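Local atomic coordinates of esterase (Xanthomonas oryzae pv. oryzae, PDB entry 3H2G), a protein that hydrolyses esters of the rice cell wall and serves this bacterial plant pathogen as a virulence factor. Residues Ser123-Leu128 / Gly179-Ala184; Ser173-Gly178 / Leu379-Cys384; Pro327-Gly332 / Val386-Gln391. All coordinates share one frame; numbering follows the deposited sequence.

Contact 1 of 3, residues Ser123-Leu128 / Gly179-Ala184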
ATOM      1  N   SER A 123       1.160  -7.942  -4.364  1.00  4.89           N
ATOM      2  CA  SER A 123      -0.125  -8.283  -4.958  1.00  3.71           C
ATOM      3  C   SER A 123      -0.684  -7.017  -5.577  1.00  5.32           C
ATOM      4  O   SER A 123      -0.443  -5.928  -5.068  1.00  5.40           O
ATOM      5  CB  SER A 123      -1.101  -8.777  -3.888  1.00  5.13           C
ATOM      6  OG  SER A 123      -2.416  -8.881  -4.414  1.00  5.14           O
ATOM      7  N   ASP A 124      -1.418  -7.148  -6.680  1.00  5.66           N
ATOM      8  CA  ASP A 124      -2.025  -5.974  -7.287  1.00  5.86           C
ATOM      9  C   ASP A 124      -3.293  -5.633  -6.505  1.00  6.12           C
ATOM     10  O   ASP A 124      -3.888  -4.577  -6.706  1.00  5.72           O
ATOM     11  CB  ASP A 124      -2.353  -6.224  -8.762  1.00  5.93           C
ATOM     12  CG  ASP A 124      -1.116  -6.197  -9.640  1.00  5.94           C
ATOM     13  OD1 ASP A 124      -0.296  -5.269  -9.471  1.00  5.10           O
ATOM     14  OD2 ASP A 124      -0.963  -7.090 -10.498  1.00  6.78           O
ATOM     15  N   TYR A 125      -3.677  -6.537  -5.600  1.00  6.45           N
ATOM     16  CA  TYR A 125      -4.864  -6.393  -4.746  1.00  5.15           C
ATOM     17  C   TYR A 125      -6.133  -6.882  -5.438  1.00  6.18           C
ATOM     18  O   TYR A 125      -6.183  -6.987  -6.661  1.00  5.86           O
ATOM     19  CB  TYR A 125      -5.101  -4.931  -4.338  1.00  4.86           C
ATOM     20  CG  TYR A 125      -4.019  -4.267  -3.513  1.00  5.15           C
ATOM     21  CD1 TYR A 125      -3.980  -2.877  -3.397  1.00  4.86           C
ATOM     22  CD2 TYR A 125      -3.052  -5.012  -2.835  1.00  4.87           C
ATOM     23  CE1 TYR A 125      -3.014  -2.241  -2.631  1.00  5.90           C
ATOM     24  CE2 TYR A 125      -2.073  -4.381  -2.057  1.00  5.65           C
ATOM     25  CZ  TYR A 125      -2.064  -2.994  -1.963  1.00  5.40           C
ATOM     26  OH  TYR A 125      -1.115  -2.349  -1.200  1.00  6.38           O
ATOM     27  N   LEU A 126      -7.163  -7.168  -4.645  1.00  5.01           N
ATOM     28  CA  LEU A 126      -8.439  -7.608  -5.194  1.00  5.84           C
ATOM     29  C   LEU A 126      -9.031  -6.491  -6.051  1.00  6.11           C
ATOM     30  O   LEU A 126      -8.976  -5.322  -5.674  1.00  4.57           O
ATOM     31  CB  LEU A 126      -9.432  -7.931  -4.072  1.00  6.53           C
ATOM     32  CG  LEU A 126      -9.293  -9.214  -3.251  1.00  5.25           C
ATOM     33  CD1 LEU A 126     -10.428  -9.277  -2.236  1.00  5.09           C
ATOM     34  CD2 LEU A 126      -9.350 -10.427  -4.165  1.00  5.98           C
ATOM     35  N   GLY A 127      -9.589  -6.854  -7.201  1.00  7.10           N
ATOM     36  CA  GLY A 127     -10.214  -5.863  -8.060  1.00  7.08           C
ATOM     37  C   GLY A 127      -9.303  -5.066  -8.974  1.00  6.64           C
ATOM     38  O   GLY A 127      -9.782  -4.223  -9.731  1.00  7.35           O
ATOM     39  N   LEU A 128      -8.001  -5.321  -8.910  1.00  4.97           N
ATOM     40  CA  LEU A 128      -7.044  -4.607  -9.750  1.00  4.58           C
ATOM     41  C   LEU A 128      -6.191  -5.601 -10.528  1.00  5.96           C
ATOM     42  O   LEU A 128      -6.180  -6.790 -10.216  1.00  7.60           O
ATOM     43  CB  LEU A 128      -6.148  -3.713  -8.887  1.00  3.51           C
ATOM     44  CG  LEU A 128      -6.890  -2.664  -8.053  1.00  5.02           C
ATOM     45  CD1 LEU A 128      -5.915  -1.983  -7.104  1.00  4.61           C
ATOM     46  CD2 LEU A 128      -7.562  -1.646  -8.975  1.00  4.56           C
ATOM     47  N   GLY A 179       1.214   1.151   2.965  1.00  4.58           N
ATOM     48  CA  GLY A 179       1.729   1.144   4.326  1.00  5.62           C
ATOM     49  C   GLY A 179       0.656   0.551   5.219  1.00  5.41           C
ATOM     50  O   GLY A 179       0.941  -0.143   6.195  1.00  5.69           O
ATOM     51  N   HIS A 180      -0.594   0.844   4.872  1.00  5.04           N
ATOM     52  CA  HIS A 180      -1.750   0.328   5.594  1.00  4.11           C
ATOM     53  C   HIS A 180      -1.761  -1.182   5.319  1.00  4.91           C
ATOM     54  O   HIS A 180      -1.960  -1.992   6.223  1.00  4.23           O
ATOM     55  CB  HIS A 180      -3.023   0.998   5.053  1.00  5.61           C
ATOM     56  CG  HIS A 180      -4.293   0.530   5.699  1.00  6.31           C
ATOM     57  ND1 HIS A 180      -4.808   1.104   6.842  1.00  7.73           N
ATOM     58  CD2 HIS A 180      -5.157  -0.452   5.350  1.00  2.83           C
ATOM     59  CE1 HIS A 180      -5.936   0.496   7.168  1.00  4.37           C
ATOM     60  NE2 HIS A 180      -6.169  -0.452   6.279  1.00  6.43           N
ATOM     61  N   THR A 181      -1.523  -1.550   4.063  1.00  4.64           N
ATOM     62  CA  THR A 181      -1.479  -2.952   3.657  1.00  4.23           C
ATOM     63  C   THR A 181      -0.382  -3.715   4.401  1.00  4.41           C
ATOM     64  O   THR A 181      -0.613  -4.809   4.931  1.00  2.84           O
ATOM     65  CB  THR A 181      -1.203  -3.082   2.143  1.00  4.46           C
ATOM     66  OG1 THR A 181      -2.306  -2.539   1.408  1.00  5.06           O
ATOM     67  CG2 THR A 181      -0.997  -4.542   1.750  1.00  3.91           C
ATOM     68  N   ALA A 182       0.815  -3.139   4.428  1.00  1.28           N
ATOM     69  CA  ALA A 182       1.946  -3.774   5.095  1.00  4.05           C
ATOM     70  C   ALA A 182       1.643  -4.049   6.563  1.00  3.10           C
ATOM     71  O   ALA A 182       1.869  -5.158   7.057  1.00  3.26           O
ATOM     72  CB  ALA A 182       3.190  -2.893   4.974  1.00  4.24           C
ATOM     73  N   MET A 183       1.123  -3.044   7.258  1.00  3.78           N
ATOM     74  CA  MET A 183       0.809  -3.198   8.676  1.00  3.98           C
ATOM     75  C   MET A 183      -0.332  -4.184   8.911  1.00  4.07           C
ATOM     76  O   MET A 183      -0.295  -4.971   9.863  1.00  3.97           O
ATOM     77  CB  MET A 183       0.457  -1.843   9.302  1.00  4.05           C
ATOM     78  CG  MET A 183       0.243  -1.926  10.814  1.00  2.91           C
ATOM     79  SD  MET A 183      -0.021  -0.328  11.617  1.00  4.66           S
ATOM     80  CE  MET A 183       1.662   0.291  11.695  1.00  5.51           C
ATOM     81  N   ALA A 184      -1.346  -4.144   8.050  1.00  4.69           N
ATOM     82  CA  ALA A 184      -2.483  -5.053   8.186  1.00  4.86           C
ATOM     83  C   ALA A 184      -2.019  -6.489   7.976  1.00  4.94           C
ATOM     84  O   ALA A 184      -2.495  -7.418   8.638  1.00  4.01           O
ATOM     85  CB  ALA A 184      -3.570  -4.696   7.171  1.00  2.96           C
TER
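Tyr125 and Thr181 make the whole of this buried contact, meeting from opposite directions through their hydroxyl ends. Tyr125 OH lies 2.9 Å from Thr181 OG1. The threonine hydroxyl is placed to donate to it, though the backbone O of Gln177 is a second, weak acceptor for the same hydroxyl. Thr181 CG2 adds an apolar touch, 4.0 Å from Tyr125 CE2. It stands anti to the backbone N, while OG1 sits beside that N (chi1 -66°) and faces the phenol.

Tyr125 OH is further hydrogen-bonded to the backbone O of His86. The ring of His86 stacks on the tyrosine, and that of His136 lies nearly parallel to it. At the other end, Tyr125 N donates to Ser123 OG at 2.9 Å, forming an ST turn. A type II beta turn then runs from Tyr125 to Leu128, with Gly127 at a positive phi.

The loop after strand 119-123 is thus joined to the helix that follows the probable nucleophile elbow, and Tyr125 also touches Gly178 there. Because the carbonyl of His86 can only accept, the phenol probably gives its proton to it, which would leave its oxygen able to accept from Thr181 OG1.

Contact 2 of 3, residues Ser173-Gly178 / Leu379-Cys384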
ATOM      1  N   SER A 173       6.816  -4.431   3.807  1.00  4.03           N
ATOM      2  CA  SER A 173       6.918  -2.990   3.631  1.00  3.86           C
ATOM      3  C   SER A 173       5.844  -2.581   2.630  1.00  4.96           C
ATOM      4  O   SER A 173       5.202  -3.433   2.015  1.00  3.84           O
ATOM      5  CB  SER A 173       8.305  -2.585   3.127  1.00  4.04           C
ATOM      6  OG  SER A 173       8.461  -1.174   3.199  1.00  1.94           O
ATOM      7  N   GLY A 174       5.642  -1.279   2.484  1.00  5.01           N
ATOM      8  CA  GLY A 174       4.637  -0.775   1.567  1.00  3.78           C
ATOM      9  C   GLY A 174       4.562   0.729   1.727  1.00  3.52           C
ATOM     10  O   GLY A 174       4.933   1.263   2.774  1.00  3.99           O
ATOM     11  N   TYR A 175       4.073   1.408   0.695  1.00  5.07           N
ATOM     12  CA  TYR A 175       3.977   2.862   0.697  1.00  5.35           C
ATOM     13  C   TYR A 175       2.548   3.367   0.507  1.00  4.52           C
ATOM     14  O   TYR A 175       1.818   2.870  -0.353  1.00  4.02           O
ATOM     15  CB  TYR A 175       4.889   3.418  -0.409  1.00  4.70           C
ATOM     16  CG  TYR A 175       4.489   4.774  -0.950  1.00  6.18           C
ATOM     17  CD1 TYR A 175       4.601   5.925  -0.168  1.00  8.44           C
ATOM     18  CD2 TYR A 175       3.967   4.901  -2.237  1.00  6.39           C
ATOM     19  CE1 TYR A 175       4.199   7.169  -0.655  1.00  7.98           C
ATOM     20  CE2 TYR A 175       3.561   6.138  -2.731  1.00  7.63           C
ATOM     21  CZ  TYR A 175       3.678   7.267  -1.933  1.00  8.36           C
ATOM     22  OH  TYR A 175       3.262   8.488  -2.412  1.00 10.47           O
ATOM     23  N   SER A 176       2.166   4.350   1.327  1.00  6.20           N
ATOM     24  CA  SER A 176       0.842   4.981   1.284  1.00  5.39           C
ATOM     25  C   SER A 176      -0.257   3.982   1.651  1.00  5.74           C
ATOM     26  O   SER A 176      -0.278   3.472   2.773  1.00  3.74           O
ATOM     27  CB  SER A 176       0.596   5.571  -0.111  1.00  6.62           C
ATOM     28  OG  SER A 176      -0.437   6.546  -0.076  1.00  6.88           O
ATOM     29  N   GLN A 177      -1.188   3.708   0.738  1.00  5.68           N
ATOM     30  CA  GLN A 177      -2.213   2.715   1.053  1.00  5.04           C
ATOM     31  C   GLN A 177      -1.436   1.443   1.371  1.00  4.92           C
ATOM     32  O   GLN A 177      -1.846   0.641   2.210  1.00  6.35           O
ATOM     33  CB  GLN A 177      -3.131   2.424  -0.140  1.00  4.92           C
ATOM     34  CG  GLN A 177      -4.083   1.252   0.149  1.00  5.19           C
ATOM     35  CD  GLN A 177      -4.785   0.688  -1.078  1.00  4.61           C
ATOM     36  OE1 GLN A 177      -5.519  -0.303  -0.982  1.00  8.49           O
ATOM     37  NE2 GLN A 177      -4.567   1.303  -2.228  1.00  1.07           N
ATOM     38  N   GLY A 178      -0.304   1.281   0.685  1.00  4.81           N
ATOM     39  CA  GLY A 178       0.543   0.115   0.879  1.00  3.46           C
ATOM     40  C   GLY A 178       1.117   0.016   2.277  1.00  4.35           C
ATOM     41  O   GLY A 178       1.484  -1.074   2.722  1.00  4.16           O
ATOM     42  N   LEU A 379       7.321  11.901  -2.171  1.00 10.35           N
ATOM     43  CA  LEU A 379       8.762  11.915  -1.942  1.00 10.87           C
ATOM     44  C   LEU A 379       9.193  10.834  -0.951  1.00 10.54           C
ATOM     45  O   LEU A 379      10.324  10.356  -1.004  1.00 11.28           O
ATOM     46  CB  LEU A 379       9.202  13.282  -1.409  1.00 11.71           C
ATOM     47  CG  LEU A 379       8.883  14.495  -2.283  1.00 13.95           C
ATOM     48  CD1 LEU A 379       9.260  15.774  -1.545  1.00 15.26           C
ATOM     49  CD2 LEU A 379       9.634  14.388  -3.603  1.00 14.81           C
ATOM     50  N   THR A 380       8.291  10.443  -0.054  1.00  9.96           N
ATOM     51  CA  THR A 380       8.622   9.436   0.954  1.00  9.39           C
ATOM     52  C   THR A 380       8.778   8.023   0.419  1.00  9.52           C
ATOM     53  O   THR A 380       9.392   7.183   1.071  1.00  9.96           O
ATOM     54  CB  THR A 380       7.576   9.389   2.095  1.00  9.46           C
ATOM     55  OG1 THR A 380       6.328   8.892   1.593  1.00  9.76           O
ATOM     56  CG2 THR A 380       7.369  10.776   2.686  1.00  8.80           C
ATOM     57  N   LYS A 381       8.229   7.748  -0.760  1.00  9.70           N
ATOM     58  CA  LYS A 381       8.329   6.404  -1.311  1.00  9.92           C
ATOM     59  C   LYS A 381       9.773   5.927  -1.428  1.00 10.07           C
ATOM     60  O   LYS A 381      10.154   4.949  -0.785  1.00 10.09           O
ATOM     61  CB  LYS A 381       7.646   6.316  -2.677  1.00 10.27           C
ATOM     62  CG  LYS A 381       7.584   4.890  -3.211  1.00 13.81           C
ATOM     63  CD  LYS A 381       7.025   4.852  -4.622  1.00 16.71           C
ATOM     64  CE  LYS A 381       7.008   3.440  -5.167  1.00 19.15           C
ATOM     65  NZ  LYS A 381       6.577   3.414  -6.593  1.00 18.99           N
ATOM     66  N   GLU A 382      10.586   6.605  -2.232  1.00  8.62           N
ATOM     67  CA  GLU A 382      11.970   6.167  -2.368  1.00  9.73           C
ATOM     68  C   GLU A 382      12.839   6.532  -1.173  1.00  8.22           C
ATOM     69  O   GLU A 382      13.677   5.737  -0.757  1.00  7.75           O
ATOM     70  CB  GLU A 382      12.608   6.709  -3.651  1.00 11.38           C
ATOM     71  CG  GLU A 382      14.042   6.209  -3.830  1.00 14.53           C
ATOM     72  CD  GLU A 382      14.628   6.528  -5.188  1.00 19.09           C
ATOM     73  OE1 GLU A 382      14.554   7.702  -5.607  1.00 21.43           O
ATOM     74  OE2 GLU A 382      15.176   5.604  -5.831  1.00 18.67           O
ATOM     75  N   SER A 383      12.644   7.726  -0.613  1.00  8.80           N
ATOM     76  CA  SER A 383      13.437   8.154   0.539  1.00  8.29           C
ATOM     77  C   SER A 383      13.302   7.173   1.699  1.00  7.57           C
ATOM     78  O   SER A 383      14.294   6.785   2.321  1.00  6.98           O
ATOM     79  CB  SER A 383      13.004   9.548   1.001  1.00 10.19           C
ATOM     80  OG  SER A 383      13.345  10.529   0.038  1.00 17.40           O
ATOM     81  N   CYS A 384      12.068   6.783   1.993  1.00  5.84           N
ATOM     82  CA  CYS A 384      11.815   5.845   3.076  1.00  5.94           C
ATOM     83  C   CYS A 384      12.267   4.429   2.748  1.00  5.24           C
ATOM     84  O   CYS A 384      12.736   3.709   3.627  1.00  4.26           O
ATOM     85  CB  CYS A 384      10.332   5.839   3.435  1.00  6.23           C
ATOM     86  SG  CYS A 384       9.852   7.123   4.631  1.00  6.93           S
TER
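The aliphatic part of Lys381 lies over one face of the Tyr175 ring. Lys381 CB is 3.8 Å from the Tyr175 ring centroid and only 5° off the normal, a CH-pi contact. Lys381 CG follows, 3.7 Å from Tyr175 CD2. Lys381 holds its CG anti to the backbone N (chi1 -173°), and the extended chain starts over the ring centre and leaves over the CD2 side, its end leading away. Tyr175 CG is also roughly anti to its N, at 155°, which carries the ring out from the strand to the helix. The opposite ring face is taken by Ser176 CB.

That serine belongs to a Gly-X-Ser-X-Gly sequence at the strand-to-helix turn, probably the nucleophile elbow of an alpha/beta hydrolase. Its phi of 65° and psi of -118° fit the strained turn of this motif. Ser176 OG is hydrogen-bonded to His377 NE2, consistent with a Ser-His-Asp triad, and the His377 ring also meets Tyr175.

Thr380 OG1 approaches the tyrosine obliquely, 3.5 Å from Tyr175 CE1. This hydroxyl is hydrogen-bonded to His377 O and Ser206 OG. Lys381 NZ, at the far end of its chain, makes a long, weak ion pair with Asp107.

Contact 3 of 3, residues Pro327-Gly332 / Val386-Gln391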
ATOM      1  N   PRO A 327      10.063  -6.631  14.894  1.00  6.97           N
ATOM      2  CA  PRO A 327      10.770  -5.347  14.916  1.00  8.20           C
ATOM      3  C   PRO A 327      10.154  -4.524  13.784  1.00  7.95           C
ATOM      4  O   PRO A 327      10.123  -4.964  12.633  1.00  7.40           O
ATOM      5  CB  PRO A 327      12.210  -5.748  14.632  1.00  8.83           C
ATOM      6  CG  PRO A 327      12.317  -7.062  15.353  1.00 10.74           C
ATOM      7  CD  PRO A 327      11.014  -7.756  14.959  1.00  8.67           C
ATOM      8  N   THR A 328       9.657  -3.341  14.114  1.00  6.75           N
ATOM      9  CA  THR A 328       8.991  -2.508  13.123  1.00  7.87           C
ATOM     10  C   THR A 328       9.524  -1.086  13.078  1.00  7.28           C
ATOM     11  O   THR A 328       9.886  -0.514  14.104  1.00  8.81           O
ATOM     12  CB  THR A 328       7.475  -2.462  13.421  1.00  6.24           C
ATOM     13  OG1 THR A 328       6.979  -3.800  13.545  1.00  6.36           O
ATOM     14  CG2 THR A 328       6.716  -1.751  12.307  1.00  6.97           C
ATOM     15  N   LEU A 329       9.570  -0.524  11.876  1.00  6.81           N
ATOM     16  CA  LEU A 329      10.036   0.840  11.687  1.00  5.87           C
ATOM     17  C   LEU A 329       9.058   1.588  10.793  1.00  6.49           C
ATOM     18  O   LEU A 329       8.945   1.304   9.602  1.00  6.53           O
ATOM     19  CB  LEU A 329      11.430   0.858  11.050  1.00  5.80           C
ATOM     20  CG  LEU A 329      12.030   2.251  10.805  1.00  5.45           C
ATOM     21  CD1 LEU A 329      12.044   3.049  12.109  1.00  6.74           C
ATOM     22  CD2 LEU A 329      13.439   2.108  10.248  1.00  7.37           C
ATOM     23  N   LEU A 330       8.332   2.531  11.382  1.00  5.91           N
ATOM     24  CA  LEU A 330       7.373   3.325  10.628  1.00  6.22           C
ATOM     25  C   LEU A 330       8.118   4.522  10.057  1.00  5.46           C
ATOM     26  O   LEU A 330       8.783   5.251  10.789  1.00  8.54           O
ATOM     27  CB  LEU A 330       6.241   3.793  11.546  1.00  6.48           C
ATOM     28  CG  LEU A 330       5.503   2.701  12.327  1.00  6.41           C
ATOM     29  CD1 LEU A 330       4.389   3.329  13.146  1.00  6.61           C
ATOM     30  CD2 LEU A 330       4.935   1.666  11.366  1.00  9.02           C
ATOM     31  N   CYS A 331       8.023   4.717   8.749  1.00  5.22           N
ATOM     32  CA  CYS A 331       8.711   5.829   8.110  1.00  5.33           C
ATOM     33  C   CYS A 331       7.713   6.770   7.461  1.00  5.67           C
ATOM     34  O   CYS A 331       6.656   6.353   6.987  1.00  4.27           O
ATOM     35  CB  CYS A 331       9.694   5.303   7.060  1.00  5.41           C
ATOM     36  SG  CYS A 331      10.824   6.534   6.323  1.00  8.30           S
ATOM     37  N   GLY A 332       8.059   8.050   7.451  1.00  6.66           N
ATOM     38  CA  GLY A 332       7.197   9.048   6.859  1.00  7.19           C
ATOM     39  C   GLY A 332       7.903  10.385   6.899  1.00  7.72           C
ATOM     40  O   GLY A 332       9.087  10.451   7.228  1.00  7.95           O
ATOM     41  N   VAL A 386      14.800   3.610   1.091  1.00  5.68           N
ATOM     42  CA  VAL A 386      16.232   3.629   1.359  1.00  6.41           C
ATOM     43  C   VAL A 386      16.518   3.621   2.858  1.00  6.64           C
ATOM     44  O   VAL A 386      17.330   2.830   3.335  1.00  6.43           O
ATOM     45  CB  VAL A 386      16.900   4.864   0.713  1.00  7.15           C
ATOM     46  CG1 VAL A 386      18.349   4.989   1.174  1.00  6.99           C
ATOM     47  CG2 VAL A 386      16.843   4.741  -0.802  1.00  7.70           C
ATOM     48  N   VAL A 387      15.835   4.487   3.601  1.00  6.64           N
ATOM     49  CA  VAL A 387      16.033   4.580   5.046  1.00  7.45           C
ATOM     50  C   VAL A 387      15.685   3.313   5.823  1.00  7.42           C
ATOM     51  O   VAL A 387      16.468   2.870   6.666  1.00  8.30           O
ATOM     52  CB  VAL A 387      15.231   5.767   5.636  1.00  6.97           C
ATOM     53  CG1 VAL A 387      15.226   5.701   7.161  1.00 10.22           C
ATOM     54  CG2 VAL A 387      15.849   7.079   5.170  1.00  7.94           C
ATOM     55  N   VAL A 388      14.520   2.729   5.556  1.00  7.10           N
ATOM     56  CA  VAL A 388      14.124   1.522   6.277  1.00  6.54           C
ATOM     57  C   VAL A 388      15.010   0.329   5.918  1.00  6.32           C
ATOM     58  O   VAL A 388      15.286  -0.521   6.762  1.00  6.61           O
ATOM     59  CB  VAL A 388      12.637   1.172   6.029  1.00  7.35           C
ATOM     60  CG1 VAL A 388      11.754   2.331   6.495  1.00  5.18           C
ATOM     61  CG2 VAL A 388      12.396   0.869   4.564  1.00  6.65           C
ATOM     62  N   ARG A 389      15.457   0.267   4.668  1.00  6.87           N
ATOM     63  CA  ARG A 389      16.342  -0.814   4.247  1.00  5.66           C
ATOM     64  C   ARG A 389      17.635  -0.713   5.052  1.00  5.74           C
ATOM     65  O   ARG A 389      18.096  -1.692   5.642  1.00  5.72           O
ATOM     66  CB  ARG A 389      16.673  -0.687   2.757  1.00  7.10           C
ATOM     67  CG  ARG A 389      17.664  -1.727   2.240  1.00  8.34           C
ATOM     68  CD  ARG A 389      18.261  -1.296   0.905  1.00  7.24           C
ATOM     69  NE  ARG A 389      19.099  -0.106   1.057  1.00  8.89           N
ATOM     70  CZ  ARG A 389      19.578   0.616   0.048  1.00  9.63           C
ATOM     71  NH1 ARG A 389      19.309   0.281  -1.209  1.00  6.29           N
ATOM     72  NH2 ARG A 389      20.331   1.677   0.298  1.00  8.72           N
ATOM     73  N   ASP A 390      18.214   0.484   5.076  1.00  6.39           N
ATOM     74  CA  ASP A 390      19.467   0.718   5.796  1.00  7.77           C
ATOM     75  C   ASP A 390      19.370   0.557   7.311  1.00  8.69           C
ATOM     76  O   ASP A 390      20.246  -0.045   7.936  1.00  7.49           O
ATOM     77  CB  ASP A 390      20.001   2.126   5.508  1.00 10.03           C
ATOM     78  CG  ASP A 390      20.376   2.334   4.053  1.00 10.50           C
ATOM     79  OD1 ASP A 390      20.426   1.350   3.289  1.00 11.55           O
ATOM     80  OD2 ASP A 390      20.633   3.498   3.682  1.00 11.94           O
ATOM     81  N   GLN A 391      18.307   1.097   7.900  1.00  7.63           N
ATOM     82  CA  GLN A 391      18.139   1.051   9.349  1.00  8.45           C
ATOM     83  C   GLN A 391      17.508  -0.193   9.958  1.00  8.64           C
ATOM     84  O   GLN A 391      17.764  -0.499  11.126  1.00  8.77           O
ATOM     85  CB  GLN A 391      17.370   2.292   9.812  1.00  9.57           C
ATOM     86  CG  GLN A 391      18.196   3.573   9.727  1.00 12.98           C
ATOM     87  CD  GLN A 391      17.422   4.807  10.152  1.00 14.25           C
ATOM     88  OE1 GLN A 391      16.619   4.758  11.083  1.00 15.02           O
ATOM     89  NE2 GLN A 391      17.672   5.925   9.477  1.00 15.37           N
TER
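Val388 CG1 reaches the strand at two points. Val388 CG1 is 3.7 Å from Cys331 CB and 4.1 Å from Leu329 CD2. Leu329 CD2 also touches the helix farther along, 4.0 Å from Gln391 CB, where the two side chains cross at about a right angle. Leu329 CG is anti to the backbone N (chi1 -180°) and CD2 is in turn anti to CA, so this methyl is carried straight out to lie between Val388 and Gln391. No hydrogen bond spans the two segments. The contact is apolar, although Gln391 lies at the exposed margin.

Leu329 and Cys331 alternate with Leu330, which turns to the other face of the sheet. Strand 328-332 lies between strands 198-205 and 359-363 in the parallel part of the mixed sheet of an alpha/beta hydrolase fold. The C-terminal helix packs against it almost antiparallel, with the axes of the short segments 9.3 Å apart and at 155°. The helix also meets the neighbouring strands: Val388 touches Ala203, and Val387 touches Val362.

A covalent link secures the same face, since Cys331 is in a disulfide with Cys384 one helical turn before Val388. On the far side of the helix, Arg389 NE and NH2 both grip Asp390 OD1, each at 3.0 Å, with OD1 4° out of the guanidinium plane. Arg389 NH2 also forms a salt bridge with Glu38, and NH1 is hydrogen-bonded to Arg112 O.

Overall arrangement
From the N terminus, strand 119-123 leads into 123-128. Contact 1 closes the first loop when the chain, having passed through helix 141-162 and strand 169-175, enters helix 177-192. Contact 2 opens at 173-178, just before that closure, so the two cross. It closes about 200 residues later on the C-terminal helix 376-396. Contact 3 opens at strand 328-332 and closes farther along this same helix. It therefore crosses contact 2 but follows contact 1 in series. A disulfide links contacts 2 and 3, while Met183 touches Leu330 between contacts 1 and 3. Contact 1 ties loop 123-128 to helix 177-192; contacts 2 and 3 tie strands 169-175 and 328-332 to helix 376-396, on the sheet's other face.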